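Putative signal recognition particle protein (Chaetomium thermophilum, PDB 5CK4) probably acts as the beta subunit of the signal recognition particle receptor, an Arf-like GTPase of the endoplasmic reticulum membrane, here in its GDP-bound form. Local coordinates at residues A[19-24]-A[112-117]; A[25-30]-A[165-170]; A[215-220]-A[306-311]; A[220-225]-A[297-302]. All coordinates share one frame; numbering follows the deposited sequence.

Interaction 1 (A[19-24]-A[112-117]); sequences LPSVLL and LLIDTP
The carbonyl oxygen L24 O is gripped twice by T116: the hydroxyl OG1 donates to it at 2.7 Å, and the amide T116 N adds a weak bond at 3.2 Å. With chi1 at 60°, OG1 sits between the backbone N and the carbonyl carbon, facing L24 O. The methyl T116 CG2 turns instead to L23, crossing that side chain at about a right angle with 3.7 Å to L23 CD2. An alanine here would probably leave L24 O with just the weak amide bond from this segment and deprive L23 CD2 of a neighbour. Upstream, the strands run parallel, their axes 4.7 Å apart at closest, and S21 to L24 pair in order with L112 to D115. The ladder passes from L112 N to P20 O, V22 N to L112 O and I114 N to V22 O, and then L24 N to I114 O at 2.8 Å, before the weak bond from T116 N. On the face carrying S21, L23 and I114, S21 OG lies 3.6 Å from I114 CG1 and is hydrogen-bonded to the S160 hydroxyl, while L137 of strand 136-140 covers all three. On the face of V22 and L24, L113 CD1 reaches L24 CB at 3.8 Å, beneath L35 and F39 of helix 32-40. D115-T116-P117, followed by G118, fits the DxxG (G3) motif of GTPases, and D115 touches K32. The two donors of T116 converging on L24 O, one weakly, carry the contact past D115 and probably help hold the backbone where the motif leaves the sheet.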
# COMPACT_ATOMS: atom_id res chain seq x y z
N LEU A 19 -11.75 -16.05 -2.43
CA LEU A 19 -12.05 -14.68 -2.02
C LEU A 19 -11.07 -13.72 -2.67
O LEU A 19 -9.96 -14.11 -3.04
CB LEU A 19 -11.95 -14.56 -0.49
CG LEU A 19 -13.07 -15.17 0.36
CD1 LEU A 19 -12.71 -15.06 1.83
CD2 LEU A 19 -14.40 -14.47 0.09
N PRO A 20 -11.46 -12.44 -2.81
CA PRO A 20 -10.54 -11.47 -3.41
C PRO A 20 -9.35 -11.18 -2.49
O PRO A 20 -9.43 -11.46 -1.29
CB PRO A 20 -11.41 -10.23 -3.60
CG PRO A 20 -12.51 -10.38 -2.60
CD PRO A 20 -12.77 -11.84 -2.49
N SER A 21 -8.27 -10.63 -3.06
CA SER A 21 -7.02 -10.40 -2.34
C SER A 21 -6.70 -8.93 -2.06
O SER A 21 -7.02 -8.03 -2.84
CB SER A 21 -5.84 -10.99 -3.13
OG SER A 21 -5.66 -12.37 -2.86
N VAL A 22 -6.04 -8.71 -0.93
CA VAL A 22 -5.47 -7.41 -0.60
C VAL A 22 -3.97 -7.60 -0.35
O VAL A 22 -3.57 -8.33 0.56
CB VAL A 22 -6.16 -6.80 0.64
CG1 VAL A 22 -5.50 -5.50 1.07
CG2 VAL A 22 -7.68 -6.60 0.35
N LEU A 23 -3.13 -6.97 -1.18
CA LEU A 23 -1.68 -7.05 -0.98
C LEU A 23 -1.23 -6.19 0.18
O LEU A 23 -1.51 -4.99 0.24
CB LEU A 23 -0.90 -6.64 -2.24
CG LEU A 23 -0.73 -7.68 -3.35
CD1 LEU A 23 -0.02 -7.06 -4.54
CD2 LEU A 23 0.04 -8.90 -2.85
N LEU A 24 -0.50 -6.80 1.10
CA LEU A 24 0.08 -6.09 2.22
C LEU A 24 1.56 -5.83 1.89
O LEU A 24 2.35 -6.77 1.81
CB LEU A 24 -0.10 -6.92 3.49
CG LEU A 24 0.49 -6.34 4.78
CD1 LEU A 24 -0.09 -4.96 5.05
CD2 LEU A 24 0.25 -7.28 5.96
N LEU A 112 -8.74 -11.91 1.48
CA LEU A 112 -7.48 -12.50 1.90
C LEU A 112 -6.44 -11.41 2.02
O LEU A 112 -6.31 -10.57 1.13
CB LEU A 112 -7.02 -13.54 0.87
CG LEU A 112 -7.96 -14.71 0.58
CD1 LEU A 112 -7.40 -15.58 -0.54
CD2 LEU A 112 -8.20 -15.53 1.83
N LEU A 113 -5.70 -11.43 3.11
CA LEU A 113 -4.61 -10.49 3.31
C LEU A 113 -3.28 -11.17 2.94
O LEU A 113 -2.88 -12.15 3.57
CB LEU A 113 -4.59 -10.00 4.75
CG LEU A 113 -3.58 -8.93 5.12
CD1 LEU A 113 -3.77 -7.67 4.26
CD2 LEU A 113 -3.64 -8.61 6.60
N ILE A 114 -2.63 -10.65 1.90
CA ILE A 114 -1.44 -11.29 1.33
C ILE A 114 -0.14 -10.57 1.70
O ILE A 114 0.19 -9.52 1.14
CB ILE A 114 -1.52 -11.37 -0.21
CG1 ILE A 114 -2.87 -11.95 -0.65
CG2 ILE A 114 -0.34 -12.17 -0.78
CD1 ILE A 114 -3.25 -13.24 0.05
N ASP A 115 0.58 -11.15 2.65
CA ASP A 115 1.86 -10.62 3.12
C ASP A 115 2.89 -10.73 1.99
O ASP A 115 2.90 -11.71 1.27
CB ASP A 115 2.31 -11.43 4.34
CG ASP A 115 3.46 -10.79 5.07
OD1 ASP A 115 3.76 -9.61 4.82
OD2 ASP A 115 4.06 -11.48 5.92
N THR A 116 3.73 -9.71 1.83
CA THR A 116 4.80 -9.72 0.83
C THR A 116 6.11 -9.34 1.51
O THR A 116 6.10 -8.68 2.55
CB THR A 116 4.54 -8.73 -0.32
OG1 THR A 116 4.43 -7.40 0.20
CG2 THR A 116 3.26 -9.08 -1.05
N PRO A 117 7.25 -9.77 0.94
CA PRO A 117 8.51 -9.45 1.62
C PRO A 117 8.88 -7.97 1.53
O PRO A 117 8.59 -7.30 0.54
CB PRO A 117 9.55 -10.32 0.90
CG PRO A 117 8.90 -10.68 -0.42
CD PRO A 117 7.43 -10.76 -0.14

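Interaction 2 (A[25-30]-A[165-170]). With GDP (guanosine-5'-diphosphate), chain C.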
# COMPACT_ATOMS: atom_id res chain seq x y z
N ILE A 25 1.91 -4.57 1.68
CA ILE A 25 3.21 -4.16 1.15
C ILE A 25 3.86 -3.19 2.15
O ILE A 25 3.16 -2.42 2.79
CB ILE A 25 3.01 -3.38 -0.18
CG1 ILE A 25 2.40 -4.28 -1.25
CG2 ILE A 25 4.32 -2.81 -0.71
CD1 ILE A 25 2.17 -3.54 -2.58
N GLY A 26 5.18 -3.21 2.26
CA GLY A 26 5.87 -2.21 3.06
C GLY A 26 7.28 -2.63 3.43
O GLY A 26 7.63 -3.80 3.26
N PRO A 27 8.08 -1.69 3.94
CA PRO A 27 9.46 -2.05 4.31
C PRO A 27 9.47 -3.01 5.49
O PRO A 27 8.50 -3.07 6.25
CB PRO A 27 10.08 -0.71 4.72
CG PRO A 27 8.91 0.13 5.15
CD PRO A 27 7.75 -0.30 4.30
N SER A 28 10.56 -3.75 5.64
CA SER A 28 10.71 -4.63 6.79
C SER A 28 10.58 -3.85 8.10
O SER A 28 10.98 -2.70 8.18
CB SER A 28 12.06 -5.33 6.73
OG SER A 28 12.18 -6.11 5.56
N GLY A 29 10.03 -4.49 9.13
CA GLY A 29 9.84 -3.86 10.43
C GLY A 29 8.58 -3.02 10.54
O GLY A 29 8.29 -2.46 11.59
N ALA A 30 7.82 -2.93 9.46
CA ALA A 30 6.62 -2.09 9.47
C ALA A 30 5.55 -2.69 10.38
O ALA A 30 4.74 -1.95 10.94
CB ALA A 30 6.07 -1.94 8.08
N VAL A 165 -4.67 -2.54 -1.97
CA VAL A 165 -3.32 -2.60 -1.44
C VAL A 165 -3.30 -1.90 -0.09
O VAL A 165 -3.83 -0.81 0.05
CB VAL A 165 -2.34 -1.86 -2.38
CG1 VAL A 165 -0.96 -1.63 -1.68
CG2 VAL A 165 -2.17 -2.63 -3.66
N ILE A 166 -2.70 -2.53 0.91
CA ILE A 166 -2.35 -1.79 2.12
C ILE A 166 -0.84 -1.58 2.13
O ILE A 166 -0.07 -2.55 2.05
CB ILE A 166 -2.77 -2.55 3.39
CG1 ILE A 166 -4.30 -2.69 3.46
CG2 ILE A 166 -2.23 -1.83 4.63
CD1 ILE A 166 -4.77 -3.61 4.62
N PHE A 167 -0.41 -0.32 2.17
CA PHE A 167 1.02 -0.02 2.29
C PHE A 167 1.30 0.35 3.75
O PHE A 167 0.92 1.43 4.21
CB PHE A 167 1.42 1.12 1.37
CG PHE A 167 2.91 1.40 1.37
CD1 PHE A 167 3.47 2.25 2.32
CD2 PHE A 167 3.74 0.79 0.44
CE1 PHE A 167 4.84 2.49 2.33
CE2 PHE A 167 5.11 1.03 0.44
CZ PHE A 167 5.66 1.88 1.38
N LEU A 168 1.96 -0.56 4.48
CA LEU A 168 2.20 -0.37 5.91
C LEU A 168 3.58 0.23 6.16
O LEU A 168 4.55 -0.19 5.55
CB LEU A 168 2.11 -1.71 6.63
CG LEU A 168 1.94 -1.80 8.16
CD1 LEU A 168 0.55 -1.32 8.59
CD2 LEU A 168 2.15 -3.23 8.60
N LEU A 169 3.64 1.20 7.06
CA LEU A 169 4.91 1.80 7.46
C LEU A 169 4.93 2.00 8.98
O LEU A 169 3.88 2.04 9.63
CB LEU A 169 5.16 3.14 6.74
CG LEU A 169 4.11 4.26 6.93
CD1 LEU A 169 4.38 5.10 8.20
CD2 LEU A 169 4.06 5.16 5.70
N ASP A 170 6.14 2.15 9.52
CA ASP A 170 6.36 2.41 10.94
C ASP A 170 6.30 3.93 11.16
O ASP A 170 7.24 4.64 10.80
CB ASP A 170 7.73 1.84 11.34
CG ASP A 170 8.03 1.98 12.81
OD1 ASP A 170 7.39 2.81 13.49
OD2 ASP A 170 8.93 1.26 13.30
PB GDP C . 7.46 -6.97 9.29
O1B GDP C . 6.78 -8.27 8.96
O2B GDP C . 6.86 -5.86 8.44
O3B GDP C . 8.94 -7.00 9.03
O3A GDP C . 7.22 -6.54 10.82
PA GDP C . 6.93 -7.51 12.08
O1A GDP C . 5.55 -8.06 12.02
O2A GDP C . 7.99 -8.57 12.25
O5' GDP C . 7.03 -6.36 13.19
C5' GDP C . 8.26 -5.70 13.41
C4' GDP C . 8.31 -5.30 14.88
O4' GDP C . 7.38 -4.25 15.12
C3' GDP C . 7.92 -6.45 15.80
O3' GDP C . 8.71 -6.33 16.98
C2' GDP C . 6.47 -6.16 16.16
O2' GDP C . 6.11 -6.65 17.44
C1' GDP C . 6.47 -4.64 16.16
N9 GDP C . 5.13 -4.08 15.91
C8 GDP C . 4.26 -4.42 14.94
N7 GDP C . 3.14 -3.64 15.02
C5 GDP C . 3.32 -2.78 16.03
C6 GDP C . 2.54 -1.71 16.66
O6 GDP C . 1.41 -1.41 16.20
N1 GDP C . 3.10 -1.05 17.69
C2 GDP C . 4.32 -1.37 18.19
N2 GDP C . 4.81 -0.67 19.24
N3 GDP C . 5.09 -2.35 17.66
C4 GDP C . 4.64 -3.07 16.61
O HOH W 1 10.66 0.04 11.47
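I25 reaches F167 with one branch and V165 with the other. Its CB is 3.9 Å from I166 O, and its branch CG2, anti to the backbone N, packs 3.8 Å from F167 CD2. The longer arm runs out through CG1 and, with chi2 at 179°, stretches to CD1, which meets V165 CG1 at 3.8 Å. Backbone bonds from I25 N to I166 O and from L168 N to I25 O carry the parallel pairing to the end of strand 21-25. There the chain enters the P-loop (Walker A motif), G26 to T33, between strand and helix. G26 has its CA over one face of the F167 ring, offset toward the rim; a side chain there would clash with L168 O. P27 to A30 form a type II turn, and G29 N donates to GDP O3B at 2.7 Å in a nearly straight bond (167°). A30 CB packs 4.1 Å from L168 CG and also presses on L168 O, a buried carbonyl with no polar partner in the model. At the strand's end a water donates to D170 OD2 at 2.8 Å and weakly to G29 O; OD2 also forms a salt bridge with K220 NZ, and OD1 accepts the amides of A172 and A173.

Interaction 3 (A[215-220]-A[306-311]); sequences LIAANK and ERWWRW. With GDP (guanosine-5'-diphosphate), chain C.
Helix 306-313 packs W308 and W311 on the strand that leads into the guanine-recognition NKxD (G4) motif, whose first two residues are N219 and K220. Strand 215-219 and helix segment 306-311 run almost exactly antiparallel, at 177°, with their axes 10.2 Å apart at closest, and the space between is taken up by two indoles, a leucine and the A217 methyl. A217 offers its CB to one face of W308, 3.8 Å from the centroid of the five-membered ring, a CH-pi contact. L215 has CG anti to the backbone N (chi1 176°), and its branches divide between the two tryptophans. CD2 touches W308 CD1 at 3.7 Å, whereas CD1 lies over the six-membered ring of W311, 4.2 Å from its centroid. L215 CB adds a contact of 3.6 Å to W311 CZ3. Both indole nitrogens are held outside this pair, W308 NE1 by M294 O and W311 NE1 by E292. At the far rim of W308, CH2 comes within 3.3 Å of N219 OD1, which lies near the ring plane; amide and indole planes stand 64° apart. The same amide bonds A30 O through ND2 and takes a weak bond from K220 N. The slightly positive C-H rim of the indole would probably suit the partial negative charge on OD1, so W308 could act as a second-shell support for N219 beside the guanine.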
# COMPACT_ATOMS: atom_id res chain seq x y z
N LEU A 215 -4.46 1.93 0.72
CA LEU A 215 -4.53 2.45 2.07
C LEU A 215 -3.10 2.57 2.57
O LEU A 215 -2.39 1.57 2.64
CB LEU A 215 -5.31 1.50 2.98
CG LEU A 215 -5.36 1.91 4.46
CD1 LEU A 215 -6.11 3.23 4.62
CD2 LEU A 215 -6.04 0.81 5.28
N ILE A 216 -2.68 3.78 2.89
CA ILE A 216 -1.38 3.95 3.53
C ILE A 216 -1.60 3.87 5.04
O ILE A 216 -2.14 4.79 5.66
CB ILE A 216 -0.68 5.25 3.12
CG1 ILE A 216 -0.43 5.24 1.61
CG2 ILE A 216 0.65 5.39 3.89
CD1 ILE A 216 -0.01 6.57 1.03
N ALA A 217 -1.22 2.73 5.61
CA ALA A 217 -1.49 2.44 7.01
C ALA A 217 -0.30 2.86 7.88
O ALA A 217 0.77 2.23 7.86
CB ALA A 217 -1.81 0.95 7.18
N ALA A 218 -0.48 3.96 8.60
CA ALA A 218 0.58 4.51 9.44
C ALA A 218 0.55 3.82 10.80
O ALA A 218 -0.15 4.29 11.71
CB ALA A 218 0.43 6.04 9.57
N ASN A 219 1.30 2.72 10.91
CA ASN A 219 1.28 1.80 12.04
C ASN A 219 2.08 2.30 13.26
O ASN A 219 2.86 3.24 13.15
CB ASN A 219 1.84 0.43 11.61
CG ASN A 219 1.52 -0.68 12.60
OD1 ASN A 219 0.52 -0.62 13.31
ND2 ASN A 219 2.37 -1.71 12.65
N LYS A 220 1.87 1.62 14.39
CA LYS A 220 2.58 1.88 15.66
C LYS A 220 2.17 3.20 16.32
O LYS A 220 2.98 3.84 16.98
CB LYS A 220 4.12 1.76 15.53
CG LYS A 220 4.59 0.52 14.71
CD LYS A 220 6.04 0.13 14.96
CE LYS A 220 6.46 -1.01 14.02
NZ LYS A 220 7.91 -1.42 14.23
N GLU A 306 -9.12 -1.69 13.46
CA GLU A 306 -10.46 -1.83 12.89
C GLU A 306 -10.82 -0.81 11.79
O GLU A 306 -11.51 -1.16 10.83
CB GLU A 306 -11.53 -1.83 13.99
CG GLU A 306 -11.66 -3.18 14.69
CD GLU A 306 -12.16 -4.29 13.77
OE1 GLU A 306 -12.86 -3.99 12.78
OE2 GLU A 306 -11.85 -5.47 14.05
N ARG A 307 -10.36 0.42 11.94
CA ARG A 307 -10.62 1.43 10.91
C ARG A 307 -9.97 1.04 9.58
O ARG A 307 -10.53 1.31 8.51
CB ARG A 307 -10.14 2.82 11.33
CG ARG A 307 -10.95 3.44 12.47
CD ARG A 307 -10.97 4.96 12.34
NE ARG A 307 -11.58 5.38 11.08
CZ ARG A 307 -11.04 6.26 10.24
NH1 ARG A 307 -9.87 6.82 10.51
NH2 ARG A 307 -11.68 6.58 9.12
N TRP A 308 -8.79 0.42 9.65
CA TRP A 308 -8.13 -0.08 8.44
C TRP A 308 -9.01 -1.14 7.78
O TRP A 308 -9.23 -1.09 6.57
CB TRP A 308 -6.77 -0.69 8.76
CG TRP A 308 -5.68 0.25 9.16
CD1 TRP A 308 -5.57 1.57 8.87
CD2 TRP A 308 -4.51 -0.09 9.93
NE1 TRP A 308 -4.41 2.09 9.41
CE2 TRP A 308 -3.75 1.08 10.07
CE3 TRP A 308 -4.05 -1.27 10.52
CZ2 TRP A 308 -2.53 1.11 10.75
CZ3 TRP A 308 -2.85 -1.25 11.21
CH2 TRP A 308 -2.10 -0.06 11.32
N TRP A 309 -9.50 -2.11 8.56
CA TRP A 309 -10.32 -3.19 8.01
C TRP A 309 -11.62 -2.66 7.40
O TRP A 309 -12.11 -3.20 6.41
CB TRP A 309 -10.68 -4.24 9.07
CG TRP A 309 -9.52 -4.87 9.83
CD1 TRP A 309 -9.47 -5.13 11.16
CD2 TRP A 309 -8.25 -5.31 9.29
NE1 TRP A 309 -8.27 -5.70 11.50
CE2 TRP A 309 -7.50 -5.82 10.37
CE3 TRP A 309 -7.69 -5.33 8.02
CZ2 TRP A 309 -6.22 -6.34 10.22
CZ3 TRP A 309 -6.41 -5.84 7.86
CH2 TRP A 309 -5.69 -6.34 8.95
N ARG A 310 -12.17 -1.62 8.01
CA ARG A 310 -13.42 -1.03 7.53
C ARG A 310 -13.23 -0.35 6.18
O ARG A 310 -14.04 -0.50 5.27
CB ARG A 310 -13.94 -0.02 8.55
CG ARG A 310 -15.28 0.60 8.22
CD ARG A 310 -15.84 1.35 9.43
NE ARG A 310 -16.00 0.47 10.59
CZ ARG A 310 -15.18 0.44 11.64
NH1 ARG A 310 -14.13 1.25 11.69
NH2 ARG A 310 -15.41 -0.39 12.65
N TRP A 311 -12.13 0.40 6.06
CA TRP A 311 -11.82 1.13 4.83
C TRP A 311 -11.69 0.17 3.64
O TRP A 311 -12.27 0.41 2.58
CB TRP A 311 -10.53 1.93 5.03
CG TRP A 311 -10.22 2.93 3.95
CD1 TRP A 311 -10.58 4.25 3.93
CD2 TRP A 311 -9.49 2.69 2.74
NE1 TRP A 311 -10.10 4.85 2.79
CE2 TRP A 311 -9.44 3.91 2.04
CE3 TRP A 311 -8.88 1.57 2.18
CZ2 TRP A 311 -8.79 4.04 0.81
CZ3 TRP A 311 -8.23 1.70 0.96
CH2 TRP A 311 -8.20 2.92 0.29
PB GDP C . 7.46 -6.97 9.29
O1B GDP C . 6.78 -8.27 8.96
O2B GDP C . 6.86 -5.86 8.44
O3B GDP C . 8.94 -7.00 9.03
O3A GDP C . 7.22 -6.54 10.82
PA GDP C . 6.93 -7.51 12.08
O1A GDP C . 5.55 -8.06 12.02
O2A GDP C . 7.99 -8.57 12.25
O5' GDP C . 7.03 -6.36 13.19
C5' GDP C . 8.26 -5.70 13.41
C4' GDP C . 8.31 -5.30 14.88
O4' GDP C . 7.38 -4.25 15.12
C3' GDP C . 7.92 -6.45 15.80
O3' GDP C . 8.71 -6.33 16.98
C2' GDP C . 6.47 -6.16 16.16
O2' GDP C . 6.11 -6.65 17.44
C1' GDP C . 6.47 -4.64 16.16
N9 GDP C . 5.13 -4.08 15.91
C8 GDP C . 4.26 -4.42 14.94
N7 GDP C . 3.14 -3.64 15.02
C5 GDP C . 3.32 -2.78 16.03
C6 GDP C . 2.54 -1.71 16.66
O6 GDP C . 1.41 -1.41 16.20
N1 GDP C . 3.10 -1.05 17.69
C2 GDP C . 4.32 -1.37 18.19
N2 GDP C . 4.81 -0.67 19.24
N3 GDP C . 5.09 -2.35 17.66
C4 GDP C . 4.64 -3.07 16.61

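Interaction 4 (A[220-225]-A[297-302]). With GDP (guanosine-5'-diphosphate), chain C.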
# COMPACT_ATOMS: atom_id res chain seq x y z
N LYS A 220 1.87 1.62 14.39
CA LYS A 220 2.58 1.88 15.66
C LYS A 220 2.17 3.20 16.32
O LYS A 220 2.98 3.84 16.98
CB LYS A 220 4.12 1.76 15.53
CG LYS A 220 4.59 0.52 14.71
CD LYS A 220 6.04 0.13 14.96
CE LYS A 220 6.46 -1.01 14.02
NZ LYS A 220 7.91 -1.42 14.23
N GLN A 221 0.91 3.61 16.15
CA GLN A 221 0.41 4.83 16.80
C GLN A 221 0.31 4.71 18.33
O GLN A 221 0.04 5.70 19.01
CB GLN A 221 -0.93 5.27 16.21
CG GLN A 221 -0.86 5.71 14.76
CD GLN A 221 -0.12 7.02 14.57
OE1 GLN A 221 -0.17 7.90 15.42
NE2 GLN A 221 0.57 7.15 13.44
N ASP A 222 0.57 3.53 18.86
CA ASP A 222 0.65 3.34 20.31
C ASP A 222 1.91 4.02 20.87
O ASP A 222 1.94 4.41 22.02
CB ASP A 222 0.65 1.85 20.66
CG ASP A 222 1.76 1.09 19.94
OD1 ASP A 222 1.81 1.14 18.69
OD2 ASP A 222 2.58 0.43 20.63
N LEU A 223 2.93 4.15 20.03
CA LEU A 223 4.21 4.72 20.47
C LEU A 223 4.11 6.23 20.60
O LEU A 223 3.54 6.89 19.74
CB LEU A 223 5.33 4.34 19.50
CG LEU A 223 5.65 2.84 19.43
CD1 LEU A 223 6.73 2.56 18.37
CD2 LEU A 223 6.10 2.33 20.78
N PHE A 224 4.68 6.78 21.67
CA PHE A 224 4.60 8.22 21.89
C PHE A 224 5.31 9.04 20.81
O PHE A 224 4.98 10.20 20.59
CB PHE A 224 5.13 8.59 23.28
CG PHE A 224 4.15 8.31 24.38
CD1 PHE A 224 3.05 9.13 24.57
CD2 PHE A 224 4.31 7.21 25.20
CE1 PHE A 224 2.13 8.86 25.58
CE2 PHE A 224 3.40 6.94 26.21
CZ PHE A 224 2.31 7.77 26.40
N THR A 225 6.29 8.42 20.15
CA THR A 225 7.06 9.10 19.10
C THR A 225 6.47 8.91 17.71
O THR A 225 7.06 9.35 16.72
CB THR A 225 8.51 8.59 19.06
OG1 THR A 225 8.50 7.18 18.82
CG2 THR A 225 9.21 8.86 20.38
N ASN A 297 -2.68 0.89 14.95
CA ASN A 297 -1.67 0.10 15.64
C ASN A 297 -2.12 -1.35 15.80
O ASN A 297 -3.31 -1.62 15.93
CB ASN A 297 -1.34 0.74 17.00
CG ASN A 297 -2.54 0.80 17.93
OD1 ASN A 297 -3.46 1.58 17.72
ND2 ASN A 297 -2.54 -0.04 18.96
N VAL A 298 -1.17 -2.27 15.77
CA VAL A 298 -1.44 -3.69 15.88
C VAL A 298 -1.35 -4.16 17.33
O VAL A 298 -2.08 -5.06 17.75
CB VAL A 298 -0.46 -4.51 15.00
CG1 VAL A 298 -0.68 -5.99 15.16
CG2 VAL A 298 -0.60 -4.11 13.54
N ILE A 299 -0.47 -3.53 18.11
CA ILE A 299 -0.32 -3.87 19.52
C ILE A 299 -0.30 -2.58 20.34
O ILE A 299 -0.19 -1.50 19.77
CB ILE A 299 0.96 -4.68 19.80
CG1 ILE A 299 2.20 -3.81 19.62
CG2 ILE A 299 1.05 -5.90 18.89
CD1 ILE A 299 3.50 -4.54 19.92
N GLY A 300 -0.45 -2.69 21.66
CA GLY A 300 -0.43 -1.51 22.51
C GLY A 300 -1.75 -0.76 22.55
O GLY A 300 -2.70 -1.12 21.87
N ASP A 301 -1.80 0.29 23.37
CA ASP A 301 -3.00 1.13 23.49
C ASP A 301 -3.07 2.17 22.37
O ASP A 301 -2.11 2.89 22.13
CB ASP A 301 -2.99 1.86 24.82
CG ASP A 301 -3.14 0.94 26.00
OD1 ASP A 301 -3.84 -0.09 25.86
OD2 ASP A 301 -2.55 1.25 27.05
N GLY A 302 -4.22 2.26 21.69
CA GLY A 302 -4.37 3.20 20.60
C GLY A 302 -5.62 2.95 19.79
O GLY A 302 -6.51 2.23 20.23
PB GDP C . 7.46 -6.97 9.29
O1B GDP C . 6.78 -8.27 8.96
O2B GDP C . 6.86 -5.86 8.44
O3B GDP C . 8.94 -7.00 9.03
O3A GDP C . 7.22 -6.54 10.82
PA GDP C . 6.93 -7.51 12.08
O1A GDP C . 5.55 -8.06 12.02
O2A GDP C . 7.99 -8.57 12.25
O5' GDP C . 7.03 -6.36 13.19
C5' GDP C . 8.26 -5.70 13.41
C4' GDP C . 8.31 -5.30 14.88
O4' GDP C . 7.38 -4.25 15.12
C3' GDP C . 7.92 -6.45 15.80
O3' GDP C . 8.71 -6.33 16.98
C2' GDP C . 6.47 -6.16 16.16
O2' GDP C . 6.11 -6.65 17.44
C1' GDP C . 6.47 -4.64 16.16
N9 GDP C . 5.13 -4.08 15.91
C8 GDP C . 4.26 -4.42 14.94
N7 GDP C . 3.14 -3.64 15.02
C5 GDP C . 3.32 -2.78 16.03
C6 GDP C . 2.54 -1.71 16.66
O6 GDP C . 1.41 -1.41 16.20
N1 GDP C . 3.10 -1.05 17.69
C2 GDP C . 4.32 -1.37 18.19
N2 GDP C . 4.81 -0.67 19.24
N3 GDP C . 5.09 -2.35 17.66
C4 GDP C . 4.64 -3.07 16.61
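D222 and I299 meet in a loop-to-loop contact that clasps the guanine base of GDP at the end of the sheet. K220, Q221 and D222 belong to the NKxD (G4) motif after strand 214-219, and N297 to I299 follow strand 291-295, where the fifth conserved motif lies in related GTPases. D222 reads the edge of the base with both oxygens: GDP N1 donates to OD1 at 2.7 Å, nearly straight at 173°, and GDP N2 donates to OD2 at 2.8 Å. From the other loop, V298 N donates to GDP O6 at 2.8 Å, and I299 N weakly. The faces of the base are covered from opposite sides. K220, extended beyond CG, lays CG 3.6 Å from GDP C6 and carries NZ to the ribose oxygen O4', while I299 CD1 rests 3.5 Å from GDP N3. An alanine at K220 would remove CG, CD and CE from one guanine face and probably leave O4' and G29 O without the NZ bond and D170 without its salt-bridge partner. Between the loops, D222 CG lies 3.2 Å from I299 O, acceptors in contact without a hydrogen bond. N297 ND2 donates to I299 O at 2.9 Å and N297 OD1 accepts from G304 N, helping to shape the loop. G300 passes by D222, where a CB would clash with OD2, and D222 CB ends up 3.3 Å from D301 O.

Overall arrangement
Interactions 1, 2 and 3 are joined through one sheet. Strand 159-170 lies beside strand 21-25, linked through L23 O to I166 N (2.8 Å, a probable hydrogen bond), and strand 214-219 lies beside strand 159-170, linked through F167 N to L215 O. Interactions 2, 3 and 4 all touch GDP, the first at the phosphates, the last around the base. K220, shared by interactions 3 and 4, ties them back to the P-loop of interaction 2, its NZ 2.9 Å from G29 O. N219 OD1 of interaction 3 packs 3.3 Å from N297 CA of interaction 4. Interaction 1 lies apart from interaction 4, nearest atoms about 8 Å distant, although its D115 side chain comes within about 5 Å of GDP.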